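Local coordinates for protein enoyl-CoA hydratase (Mycobacterium tuberculosis, PDB 4JJT) that probably acts as a lyase of the crotonase family, adding water across the double bond of enoyl-CoA thioesters, at residues Ala44-Asp49 / Pro87-Pro92. Sequence-based numbering, arbitrary orientation.
Sequences ADAEAD and PAMTKP
Glu47 reaches from the last turn of helix 33-48 to the loop at Thr90 and grips it with both carboxylate oxygens. Thr90 OG1 donates to Glu47 OE2 at 2.7 Å, using the syn lone pair, the one that faces OE1. Thr90 N gives its main bond to Glu47 OE1, 2.9 Å away and 39° out of the carboxylate plane, and a weak second one to Glu47 OE2. Lys91 N adds another weak bond to Glu47 OE1. Glu47 CG lies anti to its backbone N (chi1 179°) and the chain then bends at chi2, which brings the carboxylate to the loop backbone; the Glu47 and Thr90 side chains stand roughly perpendicular. The hydroxyl and the amide of Thr90, with weak help from Lys91 N, would probably favour the ionised form of the carboxylate.

In the crotonase fold, helix 33-48 and the loop leading into strand 93-97 both pack near strand 54-59 of the central sheet. Here the helix end is tied to that loop, which also touches helix 197-237, Thr90 and Lys91 on Arg201 and Pro92 on Leu204.

Lys91 runs the opposite way, extended beyond CG, toward the C-terminal end of the helix. Its CD passes 3.3 Å from Ala46 O, and NZ is bonded to the same carbonyl at 2.6 Å and to Ile52 O as well. The exact place of NZ is doubtful, because it is modelled too close to a neighbour. A cationic amine there would suit the negative end of the helix dipole.

Apolar contact is slight. Selenomethionine Met89, bent at chi3 (73°), brings CE to 4.1 Å from Glu47 CB and 4.4 Å from Ala46 CB, while its side chain also touches Leu43 one turn earlier.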
loop_
_atom_site.group_PDB
_atom_site.type_symbol
_atom_site.label_atom_id
_atom_site.label_comp_id
_atom_site.label_asym_id
_atom_site.label_seq_id
_atom_site.Cartn_x
_atom_site.Cartn_y
_atom_site.Cartn_z
ATOM N N ALA A 44 -26.268 3.374 13.590
ATOM C CA ALA A 44 -26.769 3.906 12.327
ATOM C C ALA A 44 -27.751 5.047 12.560
ATOM O O ALA A 44 -27.746 6.044 11.839
ATOM C CB ALA A 44 -27.424 2.799 11.508
ATOM N N ASP A 45 -28.590 4.893 13.580
ATOM C CA ASP A 45 -29.534 5.934 13.969
ATOM C C ASP A 45 -28.801 7.207 14.376
ATOM O O ASP A 45 -29.163 8.306 13.955
ATOM C CB ASP A 45 -30.413 5.449 15.124
ATOM C CG ASP A 45 -31.526 4.525 14.666
ATOM O OD1 ASP A 45 -31.390 3.902 13.590
ATOM O OD2 ASP A 45 -32.539 4.417 15.384
ATOM N N ALA A 46 -27.767 7.046 15.198
ATOM C CA ALA A 46 -26.972 8.173 15.674
ATOM C C ALA A 46 -26.319 8.929 14.523
ATOM O O ALA A 46 -26.255 10.159 14.528
ATOM C CB ALA A 46 -25.918 7.692 16.655
ATOM N N GLU A 47 -25.832 8.181 13.538
ATOM C CA GLU A 47 -25.225 8.767 12.352
ATOM C C GLU A 47 -26.266 9.504 11.519
ATOM O O GLU A 47 -25.963 10.506 10.873
ATOM C CB GLU A 47 -24.544 7.681 11.513
ATOM C CG GLU A 47 -23.903 8.183 10.226
ATOM C CD GLU A 47 -22.791 9.182 10.473
ATOM O OE1 GLU A 47 -22.119 9.088 11.523
ATOM O OE2 GLU A 47 -22.590 10.068 9.615
ATOM N N ALA A 48 -27.498 9.010 11.551
ATOM C CA ALA A 48 -28.576 9.578 10.747
ATOM C C ALA A 48 -29.318 10.707 11.461
ATOM O O ALA A 48 -30.033 11.483 10.827
ATOM C CB ALA A 48 -29.551 8.488 10.329
ATOM N N ASP A 49 -29.145 10.798 12.777
ATOM C CA ASP A 49 -29.844 11.805 13.572
ATOM C C ASP A 49 -29.078 13.125 13.603
ATOM O O ASP A 49 -27.982 13.201 14.157
ATOM C CB ASP A 49 -30.068 11.295 15.000
ATOM C CG ASP A 49 -31.184 12.032 15.720
ATOM O OD1 ASP A 49 -31.523 13.160 15.307
ATOM O OD2 ASP A 49 -31.726 11.480 16.703
ATOM N N PRO A 87 -20.677 0.334 10.996
ATOM C CA PRO A 87 -20.947 1.189 9.834
ATOM C C PRO A 87 -20.012 2.393 9.739
ATOM O O PRO A 87 -19.378 2.766 10.724
ATOM C CB PRO A 87 -22.383 1.654 10.084
ATOM C CG PRO A 87 -22.490 1.694 11.556
ATOM C CD PRO A 87 -21.647 0.562 12.080
ATOM N N ALA A 88 -19.935 2.991 8.554
ATOM C CA ALA A 88 -19.138 4.195 8.354
ATOM C C ALA A 88 -19.810 5.373 9.056
ATOM O O ALA A 88 -21.011 5.589 8.901
ATOM C CB ALA A 88 -18.965 4.474 6.868
HETATM N N MSE A 89 -19.043 6.124 9.841
HETATM C CA MSE A 89 -19.607 7.212 10.634
HETATM C C MSE A 89 -18.744 8.473 10.583
HETATM O O MSE A 89 -17.518 8.396 10.501
HETATM C CB MSE A 89 -19.809 6.770 12.090
HETATM C CG MSE A 89 -20.735 5.572 12.258
HETATM SE SE MSE A 89 -21.044 5.054 14.111
HETATM C CE MSE A 89 -22.196 6.531 14.656
ATOM N N THR A 90 -19.397 9.633 10.639
ATOM C CA THR A 90 -18.704 10.919 10.631
ATOM C C THR A 90 -18.782 11.571 12.008
ATOM O O THR A 90 -18.201 12.632 12.241
ATOM C CB THR A 90 -19.303 11.877 9.585
ATOM O OG1 THR A 90 -20.715 12.002 9.800
ATOM C CG2 THR A 90 -19.059 11.353 8.177
ATOM N N LYS A 91 -19.511 10.927 12.915
ATOM C CA LYS A 91 -19.634 11.396 14.289
ATOM C C LYS A 91 -18.772 10.530 15.198
ATOM O O LYS A 91 -18.806 9.305 15.102
ATOM C CB LYS A 91 -21.097 11.349 14.744
ATOM C CG LYS A 91 -22.029 12.223 13.917
ATOM C CD LYS A 91 -23.488 12.007 14.281
ATOM C CE LYS A 91 -24.391 12.759 13.319
ATOM N NZ LYS A 91 -25.827 12.621 13.672
ATOM N N PRO A 92 -17.987 11.170 16.079
ATOM C CA PRO A 92 -17.059 10.473 16.977
ATOM C C PRO A 92 -17.752 9.543 17.962
ATOM O O PRO A 92 -18.823 9.854 18.478
ATOM C CB PRO A 92 -16.362 11.616 17.718
ATOM C CG PRO A 92 -17.267 12.782 17.571
ATOM C CD PRO A 92 -17.910 12.630 16.237
#